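Tat-secreted protein Rv2525c (Mycobacterium tuberculosis, PDB 4PMQ) probably acts as a peptidoglycan hydrolase with glycosidase activity and, in vitro, cleaves p-nitrophenyl esters, with a preference for the butyrate. Local coordinates at residues K61-Y66 with P104-I109; G5-Y10 with G27-V32; D111-E116 with Y141-T146. One frame throughout, in Å; residues are numbered along the deposited sequence.

Interaction 1 of 3, residues K61-Y66 with P104-I109; sequences KIVSCY and PIYASI
V63 packs its CG1 methyl against the CD1/CE1 side of the Y106 ring, joining the parallel strands 61-66 and 105-108. The methyl stands anti to the backbone N (chi1 176°) and comes within 3.5 Å of Y106 CE1, approaching the ring obliquely. The same side of the ring meets the carbonyl of S64: S64 O lies at the ring edge, close to its plane, 3.4 Å from Y106 CD1. C65 CB and Y106 CB sit side by side on this face of the sheet, on which W160 and Y158 of strand 158-161 pack. On the face of S64, Y66, I105 and A107, I105 CG2 settles 4.0 Å from Y66 CB, while I105 CG1 lies beside S64 CB; W129 of helix 115-133 adds to this side, touching I105 and meeting the Y66 ring edge-to-face.

Backbone bonds fix the register. Y106 N donates to S64 O in a nearly straight bond (N-H...O 176°), and Y66 N donates to Y106 O. Where the strands begin to run side by side, water 1 bridges them, accepting from S64 N and donating to P104 O. At the far end S108 N, 3.0 Å from Y66 O, comes in nearly along the C=O axis. In the conformer given, S108 OG also donates to Y66 O, from above the carbonyl plane, and bonds to a glycerol molecule, probably from the crystallisation liquor.

Chemically, then, apolar parts pack on both faces of this beta-alpha-beta unit around paired backbone polar atoms, and S108 satisfies the buried Y66 O. The polar side-chain ends find partners beyond the two strands: S64 OG at H94 and W205, Y66 OH at H86, Y106 OH at F202 O.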
ATOM      1  N   LYS A  61      -2.018  14.424   2.283  1.00  6.60           N
ATOM      2  CA  LYS A  61      -2.806  13.344   1.704  1.00  7.24           C
ATOM      3  C   LYS A  61      -2.566  12.059   2.455  1.00  9.15           C
ATOM      4  O   LYS A  61      -1.448  11.814   2.930  1.00  8.62           O
ATOM      5  CB  LYS A  61      -2.457  13.119   0.209  1.00  8.56           C
ATOM      6  CG  LYS A  61      -2.752  14.312  -0.683  1.00 15.11           C
ATOM      7  CD  LYS A  61      -4.240  14.588  -0.737  1.00 22.91           C
ATOM      8  CE  LYS A  61      -4.597  15.787  -1.569  1.00 23.92           C
ATOM      9  NZ  LYS A  61      -6.063  15.997  -1.560  1.00 29.05           N
ATOM     10  N   ILE A  62      -3.586  11.203   2.538  1.00  5.61           N
ATOM     11  CA  ILE A  62      -3.403   9.891   3.164  1.00  5.38           C
ATOM     12  C   ILE A  62      -3.834   8.844   2.174  1.00  7.38           C
ATOM     13  O   ILE A  62      -4.866   9.018   1.512  1.00  6.79           O
ATOM     14  CB  ILE A  62      -4.205   9.740   4.499  1.00  7.58           C
ATOM     15  CG1 ILE A  62      -3.924  10.923   5.458  1.00  7.87           C
ATOM     16  CG2 ILE A  62      -3.915   8.366   5.191  1.00  6.37           C
ATOM     17  CD1 ILE A  62      -4.890  11.064   6.662  1.00 11.65           C
ATOM     18  N   VAL A  63      -3.097   7.733   2.134  1.00  4.21           N
ATOM     19  CA  VAL A  63      -3.415   6.581   1.296  1.00  5.04           C
ATOM     20  C   VAL A  63      -3.240   5.340   2.159  1.00  9.88           C
ATOM     21  O   VAL A  63      -2.265   5.273   2.904  1.00  9.26           O
ATOM     22  CB  VAL A  63      -2.523   6.513   0.024  1.00  8.73           C
ATOM     23  CG1 VAL A  63      -2.826   5.249  -0.779  1.00  8.27           C
ATOM     24  CG2 VAL A  63      -2.736   7.753  -0.854  1.00  8.63           C
ATOM     25  N   SER A  64      -4.104   4.336   1.994  1.00  5.59           N
ATOM     26  CA  SER A  64      -3.991   3.121   2.808  1.00  5.07           C
ATOM     27  C   SER A  64      -3.347   1.955   2.056  1.00  7.23           C
ATOM     28  O   SER A  64      -3.665   1.717   0.890  1.00  6.32           O
ATOM     29  CB  SER A  64      -5.367   2.661   3.279  1.00  6.63           C
ATOM     30  OG  SER A  64      -5.966   3.578   4.176  1.00  5.81           O
ATOM     31  N   CYS A  65      -2.482   1.195   2.754  1.00  6.29           N
ATOM     32  CA  CYS A  65      -1.921  -0.010   2.171  1.00  6.75           C
ATOM     33  C   CYS A  65      -1.930  -1.105   3.214  1.00  9.13           C
ATOM     34  O   CYS A  65      -2.015  -0.832   4.415  1.00  7.43           O
ATOM     35  CB  CYS A  65      -0.519   0.225   1.622  1.00  8.32           C
ATOM     36  SG  CYS A  65       0.707   0.597   2.894  1.00 12.45           S
ATOM     37  N   TYR A  66      -1.880  -2.326   2.759  1.00  5.39           N
ATOM     38  CA  TYR A  66      -1.949  -3.460   3.670  1.00  4.41           C
ATOM     39  C   TYR A  66      -0.801  -4.396   3.446  1.00  7.36           C
ATOM     40  O   TYR A  66      -0.641  -4.881   2.331  1.00  7.80           O
ATOM     41  CB  TYR A  66      -3.272  -4.230   3.449  1.00  5.24           C
ATOM     42  CG  TYR A  66      -3.481  -5.338   4.456  1.00  5.84           C
ATOM     43  CD1 TYR A  66      -2.865  -6.584   4.296  1.00  6.21           C
ATOM     44  CD2 TYR A  66      -4.279  -5.140   5.580  1.00  5.95           C
ATOM     45  CE1 TYR A  66      -3.009  -7.592   5.249  1.00  7.06           C
ATOM     46  CE2 TYR A  66      -4.423  -6.137   6.552  1.00  6.90           C
ATOM     47  CZ  TYR A  66      -3.781  -7.358   6.381  1.00  9.98           C
ATOM     48  OH  TYR A  66      -3.949  -8.359   7.299  1.00  7.56           O
ATOM     49  N   PRO A 104      -9.600   3.460  -1.509  1.00  5.91           N
ATOM     50  CA  PRO A 104      -9.164   2.071  -1.665  1.00  4.47           C
ATOM     51  C   PRO A 104      -8.166   1.666  -0.605  1.00  7.09           C
ATOM     52  O   PRO A 104      -7.695   2.507   0.182  1.00  6.39           O
ATOM     53  CB  PRO A 104      -8.464   2.086  -3.049  1.00  6.01           C
ATOM     54  CG  PRO A 104      -7.865   3.479  -3.103  1.00 10.64           C
ATOM     55  CD  PRO A 104      -8.908   4.358  -2.465  1.00  7.92           C
ATOM     56  N   ILE A 105      -7.788   0.375  -0.624  1.00  4.48           N
ATOM     57  CA  ILE A 105      -6.695  -0.127   0.193  1.00  4.65           C
ATOM     58  C   ILE A 105      -5.779  -0.874  -0.757  1.00  7.05           C
ATOM     59  O   ILE A 105      -6.232  -1.742  -1.541  1.00  5.70           O
ATOM     60  CB  ILE A 105      -7.154  -1.014   1.371  1.00  6.43           C
ATOM     61  CG1 ILE A 105      -8.113  -0.271   2.331  1.00  7.05           C
ATOM     62  CG2 ILE A 105      -5.943  -1.632   2.127  1.00  7.72           C
ATOM     63  CD1 ILE A 105      -8.888  -1.268   3.299  1.00  8.40           C
ATOM     64  N   TYR A 106      -4.516  -0.506  -0.732  1.00  5.40           N
ATOM     65  CA  TYR A 106      -3.532  -1.179  -1.586  1.00  5.05           C
ATOM     66  C   TYR A 106      -3.029  -2.459  -0.917  1.00  8.00           C
ATOM     67  O   TYR A 106      -2.229  -2.369   0.023  1.00  8.25           O
ATOM     68  CB  TYR A 106      -2.348  -0.255  -1.863  1.00  5.20           C
ATOM     69  CG  TYR A 106      -2.638   0.827  -2.878  1.00  4.79           C
ATOM     70  CD1 TYR A 106      -3.246   2.025  -2.502  1.00  6.77           C
ATOM     71  CD2 TYR A 106      -2.267   0.675  -4.213  1.00  5.96           C
ATOM     72  CE1 TYR A 106      -3.492   3.037  -3.437  1.00  6.30           C
ATOM     73  CE2 TYR A 106      -2.448   1.708  -5.141  1.00  6.25           C
ATOM     74  CZ  TYR A 106      -3.083   2.875  -4.757  1.00  6.72           C
ATOM     75  OH  TYR A 106      -3.233   3.892  -5.690  1.00  6.26           O
ATOM     76  N   ALA A 107      -3.522  -3.629  -1.370  1.00  6.05           N
ATOM     77  CA  ALA A 107      -3.076  -4.957  -0.905  1.00  6.37           C
ATOM     78  C   ALA A 107      -1.646  -5.196  -1.418  1.00  8.69           C
ATOM     79  O   ALA A 107      -1.372  -4.971  -2.613  1.00  8.54           O
ATOM     80  CB  ALA A 107      -4.025  -6.028  -1.405  1.00  7.92           C
ATOM     81  N   SER A 108      -0.730  -5.670  -0.540  1.00  7.27           N
ATOM     82  CA  SER A 108       0.658  -5.833  -0.964  0.50  7.20           C
ATOM     83  C   SER A 108       1.040  -7.208  -1.500  1.00  9.10           C
ATOM     84  O   SER A 108       0.737  -8.260  -0.902  1.00  8.53           O
ATOM     85  CB  SER A 108       1.600  -5.486   0.176  0.50  8.90           C
ATOM     86  OG  SER A 108       1.335  -4.147   0.547  0.50 10.32           O
ATOM     87  N   ILE A 109       1.759  -7.168  -2.635  1.00  5.94           N
ATOM     88  CA  ILE A 109       2.387  -8.299  -3.299  1.00  6.48           C
ATOM     89  C   ILE A 109       3.878  -7.917  -3.224  1.00  8.69           C
ATOM     90  O   ILE A 109       4.434  -7.438  -4.212  1.00  8.32           O
ATOM     91  CB  ILE A 109       1.886  -8.629  -4.729  1.00  8.59           C
ATOM     92  CG1 ILE A 109       0.323  -8.744  -4.839  1.00  8.49           C
ATOM     93  CG2 ILE A 109       2.598  -9.905  -5.250  1.00  8.67           C
ATOM     94  CD1 ILE A 109      -0.364  -9.712  -3.905  1.00  8.57           C
TER
HETATM   95  O   HOH W   1      -6.500   4.950   0.568  1.00  6.31           O

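Interaction 2 of 3, residues G5-Y10 with G27-V32; sequences GTLLDY and GAIRYV
L7 and I29 make the main apolar contact on one face of parallel strands 6-9 and 27-31, which helix 17-22 joins as a beta-alpha-beta unit: their side chains cross at about a right angle, with L7 CD1 3.8 Å from I29 CG1. The other leucine methyl, CD2, packs directly on the bare CA of G27, 3.6 Å away.

Two backbone bonds hold the register, L8 N to G27 O and I29 N to L8 O.

On the opposite face the Y10 ring meets A28 and R30. The arginine chain bends at chi2 (-67°) and chi3 (-69°), and its guanidinium takes Y10 CE2 over one face, toward the rim, with the two planes 25° apart. Its NE makes a salt bridge to E51.

Waters complete the polar links. Water 3 accepts from Y10 N and R30 NH1 and donates to I29 O, 2.6 Å away. Water 2 donates to D9 OD1 and accepts from Y31 OH, which also bonds to tartrate and glycerol, both probably from the crystallisation liquor; N195 and Q179 hold D9 OD2.

The chemistry thus changes along the pair, from leucine and isoleucine packing to a hydrated cluster of aspartate, tyrosine and arginine at the C-terminal strand ends, beside the bound tartrate.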
ATOM      1  N   GLY A   5       3.760  14.941  -7.117  1.00 15.23           N
ATOM      2  CA  GLY A   5       4.101  15.074  -5.709  1.00 12.76           C
ATOM      3  C   GLY A   5       4.563  13.735  -5.179  1.00 13.65           C
ATOM      4  O   GLY A   5       4.390  12.698  -5.836  1.00 12.30           O
ATOM      5  N   THR A   6       5.139  13.765  -3.975  1.00  6.96           N
ATOM      6  CA  THR A   6       5.727  12.625  -3.283  0.50  5.85           C
ATOM      7  C   THR A   6       4.874  12.202  -2.105  1.00 10.31           C
ATOM      8  O   THR A   6       4.438  13.088  -1.362  1.00 10.70           O
ATOM      9  CB  THR A   6       7.109  13.113  -2.784  0.50  9.15           C
ATOM     10  OG1 THR A   6       7.960  13.401  -3.903  0.50 13.12           O
ATOM     11  CG2 THR A   6       7.779  12.176  -1.806  0.50  4.50           C
ATOM     12  N   LEU A   7       4.751  10.898  -1.882  1.00  6.77           N
ATOM     13  CA  LEU A   7       4.144  10.270  -0.727  1.00  5.84           C
ATOM     14  C   LEU A   7       5.189   9.414  -0.063  1.00 11.37           C
ATOM     15  O   LEU A   7       5.909   8.687  -0.755  1.00 11.34           O
ATOM     16  CB  LEU A   7       2.937   9.400  -1.075  1.00  6.24           C
ATOM     17  CG  LEU A   7       1.784  10.100  -1.795  1.00  8.93           C
ATOM     18  CD1 LEU A   7       0.721   9.088  -2.176  1.00  9.08           C
ATOM     19  CD2 LEU A   7       1.139  11.209  -0.938  1.00  7.74           C
ATOM     20  N   LEU A   8       5.264   9.467   1.274  1.00  6.13           N
ATOM     21  CA  LEU A   8       6.236   8.623   1.972  1.00  6.30           C
ATOM     22  C   LEU A   8       5.554   7.406   2.535  1.00  9.13           C
ATOM     23  O   LEU A   8       4.416   7.507   2.980  1.00  7.11           O
ATOM     24  CB  LEU A   8       6.884   9.416   3.125  1.00  6.78           C
ATOM     25  CG  LEU A   8       7.598  10.720   2.738  1.00 10.42           C
ATOM     26  CD1 LEU A   8       8.200  11.375   3.971  1.00 11.09           C
ATOM     27  CD2 LEU A   8       8.663  10.490   1.623  1.00  9.29           C
ATOM     28  N   ASP A   9       6.275   6.280   2.592  1.00  7.13           N
ATOM     29  CA  ASP A   9       5.754   5.103   3.287  1.00  7.13           C
ATOM     30  C   ASP A   9       6.809   4.647   4.302  1.00  9.82           C
ATOM     31  O   ASP A   9       8.007   4.827   4.078  1.00  9.71           O
ATOM     32  CB  ASP A   9       5.301   3.985   2.340  1.00  7.74           C
ATOM     33  CG  ASP A   9       6.440   3.230   1.693  1.00 10.00           C
ATOM     34  OD1 ASP A   9       7.048   2.378   2.380  1.00 11.12           O
ATOM     35  OD2 ASP A   9       6.717   3.487   0.508  1.00 11.48           O
ATOM     36  N   TYR A  10       6.363   4.106   5.442  1.00  7.61           N
ATOM     37  CA  TYR A  10       7.276   3.742   6.533  1.00  8.09           C
ATOM     38  C   TYR A  10       6.584   2.835   7.504  1.00 12.05           C
ATOM     39  O   TYR A  10       5.387   3.014   7.746  1.00 11.90           O
ATOM     40  CB  TYR A  10       7.767   5.002   7.279  1.00  8.17           C
ATOM     41  CG  TYR A  10       6.716   6.085   7.429  1.00  8.72           C
ATOM     42  CD1 TYR A  10       6.478   6.998   6.404  1.00 10.29           C
ATOM     43  CD2 TYR A  10       5.974   6.210   8.606  1.00  8.32           C
ATOM     44  CE1 TYR A  10       5.519   7.998   6.533  1.00  9.57           C
ATOM     45  CE2 TYR A  10       5.027   7.232   8.759  1.00  8.27           C
ATOM     46  CZ  TYR A  10       4.795   8.110   7.707  1.00 11.61           C
ATOM     47  OH  TYR A  10       3.875   9.117   7.783  1.00 10.12           O
ATOM     48  N   GLY A  27       2.095  13.928   1.415  1.00  9.14           N
ATOM     49  CA  GLY A  27       1.324  12.981   2.202  1.00  6.43           C
ATOM     50  C   GLY A  27       2.045  11.683   2.464  1.00  8.62           C
ATOM     51  O   GLY A  27       3.253  11.570   2.222  1.00  7.46           O
ATOM     52  N   ALA A  28       1.291  10.670   2.926  1.00  5.26           N
ATOM     53  CA  ALA A  28       1.921   9.399   3.252  1.00  6.24           C
ATOM     54  C   ALA A  28       1.009   8.234   2.886  1.00  8.37           C
ATOM     55  O   ALA A  28      -0.216   8.393   2.902  1.00  7.15           O
ATOM     56  CB  ALA A  28       2.234   9.351   4.740  1.00  7.70           C
ATOM     57  N   ILE A  29       1.607   7.077   2.578  1.00  5.87           N
ATOM     58  CA  ILE A  29       0.897   5.810   2.320  1.00  6.43           C
ATOM     59  C   ILE A  29       1.123   5.040   3.591  1.00 10.65           C
ATOM     60  O   ILE A  29       2.281   4.768   3.929  1.00  7.24           O
ATOM     61  CB  ILE A  29       1.402   5.027   1.058  1.00  8.78           C
ATOM     62  CG1 ILE A  29       1.371   5.900  -0.218  1.00  8.54           C
ATOM     63  CG2 ILE A  29       0.545   3.762   0.883  1.00 11.87           C
ATOM     64  CD1 ILE A  29       2.207   5.404  -1.334  1.00 10.52           C
ATOM     65  N   ARG A  30       0.047   4.725   4.312  1.00  6.72           N
ATOM     66  CA  ARG A  30       0.136   4.179   5.649  1.00  6.77           C
ATOM     67  C   ARG A  30      -0.560   2.829   5.810  1.00  8.30           C
ATOM     68  O   ARG A  30      -1.574   2.542   5.164  1.00  5.62           O
ATOM     69  CB  ARG A  30      -0.459   5.227   6.624  1.00  8.89           C
ATOM     70  CG  ARG A  30       0.332   6.563   6.624  1.00 11.01           C
ATOM     71  CD  ARG A  30       1.739   6.392   7.192  1.00 10.55           C
ATOM     72  NE  ARG A  30       1.615   6.128   8.618  1.00  7.89           N
ATOM     73  CZ  ARG A  30       1.855   4.961   9.210  1.00 13.48           C
ATOM     74  NH1 ARG A  30       2.326   3.929   8.506  1.00  8.89           N
ATOM     75  NH2 ARG A  30       1.630   4.817  10.516  1.00 10.61           N
ATOM     76  N   TYR A  31      -0.009   2.000   6.722  1.00  6.21           N
ATOM     77  CA  TYR A  31      -0.469   0.647   6.919  1.00  5.09           C
ATOM     78  C   TYR A  31      -1.749   0.528   7.701  1.00  8.37           C
ATOM     79  O   TYR A  31      -1.839   0.986   8.851  1.00  9.45           O
ATOM     80  CB  TYR A  31       0.603  -0.148   7.673  1.00  4.78           C
ATOM     81  CG  TYR A  31       1.847  -0.353   6.857  1.00  6.11           C
ATOM     82  CD1 TYR A  31       1.889  -1.315   5.848  1.00  6.90           C
ATOM     83  CD2 TYR A  31       2.981   0.429   7.070  1.00  7.75           C
ATOM     84  CE1 TYR A  31       3.038  -1.531   5.102  1.00  8.03           C
ATOM     85  CE2 TYR A  31       4.142   0.229   6.317  1.00  8.82           C
ATOM     86  CZ  TYR A  31       4.163  -0.759   5.340  1.00 10.95           C
ATOM     87  OH  TYR A  31       5.290  -0.991   4.588  1.00 14.61           O
ATOM     88  N   VAL A  32      -2.686  -0.222   7.120  1.00  4.38           N
ATOM     89  CA  VAL A  32      -3.916  -0.595   7.814  1.00  4.50           C
ATOM     90  C   VAL A  32      -3.787  -2.104   8.149  1.00  8.53           C
ATOM     91  O   VAL A  32      -4.669  -2.910   7.866  1.00  7.37           O
ATOM     92  CB  VAL A  32      -5.200  -0.219   7.031  1.00  7.30           C
ATOM     93  CG1 VAL A  32      -5.366   1.303   6.986  1.00  7.42           C
ATOM     94  CG2 VAL A  32      -5.215  -0.811   5.607  1.00  6.11           C
TER
HETATM   95  O   HOH W   2       7.157   0.864   4.630  1.00 14.35           O
HETATM   96  O   HOH W   3       3.545   3.341   5.637  1.00 13.91           O

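Interaction 3 of 3, residues D111-E116 with Y141-T146; sequences DNPSYE and YANSKT
N112 and N143 bring their side-chain amides together at about a right angle, with the planes 78° apart and N112 OD1 3.0 Å from N143 ND2. In N112, chi1 of 179° sets CG anti to the backbone N, and OD1 lies nearest N143. N143 ND2 donates to W164 O and to water 5, which lies 2.9 Å from P113 O and can donate to it.

P113 and N143 point at each other tip to tip, whereas P113 crosses T146 obliquely, its CG resting 3.4 Å from T146 OG1.

The other end of the N143 amide looks back into its own helix. T146 N donates to N143 OD1 at 2.8 Å, nearly in line with its C=O bond, and T146 OG1 donates to the same oxygen from above the carbonyl plane. This double hold fixes the amide's rotation and so presents ND2 to the 111-114 loop. Water 4 joins D111 O, N143 N and T146 OG1, 3.1 Å from the water.

N143 is the N-cap of helix 144-153, and S114 that of helix 115-133. The contact thus joins two capped helix starts in the loops that follow strands 105-108 and 138-142, the beta-to-alpha turns of a TIM-barrel-like fold.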
ATOM      1  N   ASP A 111       6.725  -9.127  -3.429  1.00  8.08           N
ATOM      2  CA  ASP A 111       7.430 -10.239  -4.057  1.00  8.23           C
ATOM      3  C   ASP A 111       7.573 -10.006  -5.553  1.00 10.05           C
ATOM      4  O   ASP A 111       6.949  -9.086  -6.124  1.00  8.98           O
ATOM      5  CB  ASP A 111       6.595 -11.532  -3.819  1.00 10.32           C
ATOM      6  CG  ASP A 111       6.839 -12.157  -2.460  1.00 17.21           C
ATOM      7  OD1 ASP A 111       7.978 -12.610  -2.211  1.00 17.83           O
ATOM      8  OD2 ASP A 111       5.901 -12.165  -1.637  1.00 20.15           O
ATOM      9  N   ASN A 112       8.346 -10.885  -6.190  1.00  8.30           N
ATOM     10  CA  ASN A 112       8.594 -10.904  -7.630  1.00  7.85           C
ATOM     11  C   ASN A 112       8.104 -12.272  -8.115  1.00 10.80           C
ATOM     12  O   ASN A 112       8.907 -13.208  -8.298  1.00 10.95           O
ATOM     13  CB  ASN A 112      10.095 -10.663  -7.923  1.00  9.59           C
ATOM     14  CG  ASN A 112      10.373 -10.699  -9.405  1.00 16.16           C
ATOM     15  OD1 ASN A 112       9.443 -10.547 -10.207  1.00  9.10           O
ATOM     16  ND2 ASN A 112      11.649 -10.919  -9.789  1.00 11.31           N
ATOM     17  N   PRO A 113       6.770 -12.428  -8.247  1.00  8.40           N
ATOM     18  CA  PRO A 113       6.221 -13.763  -8.517  1.00  7.92           C
ATOM     19  C   PRO A 113       6.309 -14.217  -9.961  1.00 10.98           C
ATOM     20  O   PRO A 113       6.293 -13.393 -10.888  1.00  9.77           O
ATOM     21  CB  PRO A 113       4.736 -13.600  -8.131  1.00  9.01           C
ATOM     22  CG  PRO A 113       4.444 -12.166  -8.469  1.00 11.13           C
ATOM     23  CD  PRO A 113       5.687 -11.433  -8.054  1.00  8.02           C
ATOM     24  N   SER A 114       6.280 -15.551 -10.139  1.00  7.52           N
ATOM     25  CA  SER A 114       6.141 -16.181 -11.442  1.00  7.50           C
ATOM     26  C   SER A 114       4.683 -16.098 -11.886  1.00 10.27           C
ATOM     27  O   SER A 114       3.780 -15.933 -11.033  1.00  8.79           O
ATOM     28  CB  SER A 114       6.534 -17.646 -11.358  1.00  9.04           C
ATOM     29  OG  SER A 114       5.599 -18.291 -10.491  1.00 11.15           O
ATOM     30  N   TYR A 115       4.428 -16.363 -13.196  1.00  9.31           N
ATOM     31  CA  TYR A 115       3.055 -16.403 -13.697  1.00  9.22           C
ATOM     32  C   TYR A 115       2.264 -17.530 -12.969  1.00 10.11           C
ATOM     33  O   TYR A 115       1.081 -17.357 -12.654  1.00  9.82           O
ATOM     34  CB  TYR A 115       3.057 -16.608 -15.220  1.00 10.84           C
ATOM     35  CG  TYR A 115       1.664 -16.594 -15.793  1.00 14.84           C
ATOM     36  CD1 TYR A 115       0.958 -15.403 -15.925  1.00 16.94           C
ATOM     37  CD2 TYR A 115       1.068 -17.764 -16.257  1.00 16.89           C
ATOM     38  CE1 TYR A 115      -0.348 -15.388 -16.413  1.00 20.69           C
ATOM     39  CE2 TYR A 115      -0.216 -17.756 -16.800  1.00 18.55           C
ATOM     40  CZ  TYR A 115      -0.923 -16.567 -16.873  1.00 31.81           C
ATOM     41  OH  TYR A 115      -2.193 -16.551 -17.399  1.00 37.15           O
ATOM     42  N   GLU A 116       2.941 -18.651 -12.652  1.00  8.33           N
ATOM     43  CA  GLU A 116       2.291 -19.740 -11.922  1.00  6.97           C
ATOM     44  C   GLU A 116       1.803 -19.261 -10.541  1.00 10.37           C
ATOM     45  O   GLU A 116       0.682 -19.602 -10.140  1.00  9.49           O
ATOM     46  CB  GLU A 116       3.285 -20.916 -11.783  1.00  8.39           C
ATOM     47  CG  GLU A 116       2.783 -22.101 -10.992  1.00  9.77           C
ATOM     48  CD  GLU A 116       2.974 -21.958  -9.492  1.00 20.77           C
ATOM     49  OE1 GLU A 116       4.030 -21.423  -9.081  1.00 21.54           O
ATOM     50  OE2 GLU A 116       2.090 -22.401  -8.722  1.00 12.86           O
ATOM     51  N   TYR A 141      -0.173  -3.261  -4.693  1.00  4.27           N
ATOM     52  CA  TYR A 141       1.236  -2.870  -4.620  1.00  4.63           C
ATOM     53  C   TYR A 141       1.990  -4.060  -5.191  1.00  6.38           C
ATOM     54  O   TYR A 141       1.951  -5.146  -4.610  1.00  7.07           O
ATOM     55  CB  TYR A 141       1.667  -2.554  -3.168  1.00  4.96           C
ATOM     56  CG  TYR A 141       3.165  -2.476  -2.937  1.00  5.52           C
ATOM     57  CD1 TYR A 141       3.901  -1.350  -3.331  1.00  6.59           C
ATOM     58  CD2 TYR A 141       3.844  -3.498  -2.279  1.00  6.78           C
ATOM     59  CE1 TYR A 141       5.262  -1.238  -3.038  1.00  7.33           C
ATOM     60  CE2 TYR A 141       5.217  -3.426  -2.044  1.00  7.64           C
ATOM     61  CZ  TYR A 141       5.918  -2.288  -2.407  1.00 11.14           C
ATOM     62  OH  TYR A 141       7.254  -2.217  -2.099  1.00  9.11           O
ATOM     63  N   ALA A 142       2.617  -3.897  -6.350  1.00  5.04           N
ATOM     64  CA  ALA A 142       3.297  -5.021  -7.006  1.00  4.88           C
ATOM     65  C   ALA A 142       4.296  -4.476  -8.001  1.00  7.66           C
ATOM     66  O   ALA A 142       4.225  -3.271  -8.308  1.00  6.37           O
ATOM     67  CB  ALA A 142       2.263  -5.889  -7.735  1.00  4.77           C
ATOM     68  N   ASN A 143       5.144  -5.359  -8.596  1.00  6.01           N
ATOM     69  CA  ASN A 143       6.047  -4.881  -9.654  1.00  5.50           C
ATOM     70  C   ASN A 143       5.209  -4.659 -10.954  1.00  7.49           C
ATOM     71  O   ASN A 143       3.992  -4.971 -10.996  1.00  6.89           O
ATOM     72  CB  ASN A 143       7.203  -5.847  -9.877  1.00  6.92           C
ATOM     73  CG  ASN A 143       6.771  -7.222 -10.334  1.00  9.51           C
ATOM     74  OD1 ASN A 143       5.790  -7.388 -11.087  1.00  7.97           O
ATOM     75  ND2 ASN A 143       7.556  -8.239 -10.006  1.00  8.74           N
ATOM     76  N   SER A 144       5.827  -4.055 -11.975  1.00  6.56           N
ATOM     77  CA  SER A 144       5.095  -3.696 -13.190  1.00  6.14           C
ATOM     78  C   SER A 144       4.596  -4.907 -13.975  1.00  7.87           C
ATOM     79  O   SER A 144       3.553  -4.790 -14.629  1.00  7.31           O
ATOM     80  CB  SER A 144       5.939  -2.787 -14.076  1.00  6.63           C
ATOM     81  OG  SER A 144       7.092  -3.457 -14.525  1.00  7.50           O
ATOM     82  N   LYS A 145       5.311  -6.052 -13.893  1.00  5.37           N
ATOM     83  CA  LYS A 145       4.889  -7.296 -14.548  0.50  5.66           C
ATOM     84  C   LYS A 145       3.567  -7.793 -13.942  1.00  8.70           C
ATOM     85  O   LYS A 145       2.650  -8.210 -14.672  1.00  8.92           O
ATOM     86  CB  LYS A 145       5.978  -8.367 -14.398  0.50  8.68           C
ATOM     87  CG  LYS A 145       5.651  -9.655 -15.155  0.50 23.65           C
ATOM     88  CD  LYS A 145       6.839 -10.609 -15.206  0.50 36.03           C
ATOM     89  CE  LYS A 145       6.753 -11.620 -16.331  0.50 46.10           C
ATOM     90  NZ  LYS A 145       6.495 -11.008 -17.668  0.50 49.05           N
ATOM     91  N   THR A 146       3.490  -7.771 -12.614  1.00  5.65           N
ATOM     92  CA  THR A 146       2.315  -8.236 -11.868  1.00  4.71           C
ATOM     93  C   THR A 146       1.143  -7.264 -12.088  1.00  7.45           C
ATOM     94  O   THR A 146      -0.012  -7.697 -12.245  1.00  7.17           O
ATOM     95  CB  THR A 146       2.688  -8.435 -10.379  1.00  5.24           C
ATOM     96  OG1 THR A 146       3.757  -9.393 -10.293  1.00  6.36           O
ATOM     97  CG2 THR A 146       1.493  -8.980  -9.558  1.00  7.95           C
TER
HETATM   98  O   HOH W   4       4.822  -8.138  -7.701  1.00  9.98           O
HETATM   99  O   HOH W   5       6.354 -10.557 -11.337  1.00 16.02           O

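How the interactions relate
From the N terminus, strand 6-9 runs through helix 17-22 to strand 27-31, where interaction 2 closes the first beta-alpha-beta unit. The chain then passes helix 49-57 to strand 61-66, and interaction 1 closes the longer loop through helix 79-96. Interaction 3 closes the loop through helix 115-133 and strand 138-142, bringing the start of that helix to the start of helix 144-153. The three are in series, without nesting or crossing. Interactions 1 and 2 are stitched by V63 O to R30 N and C65 O to V32 N, both probable hydrogen bonds; A107 O with Y141 N and I109 N with Y141 O probably do the same for interactions 1 and 3. Interactions 2 and 3 do not touch, yet share the curled sheet.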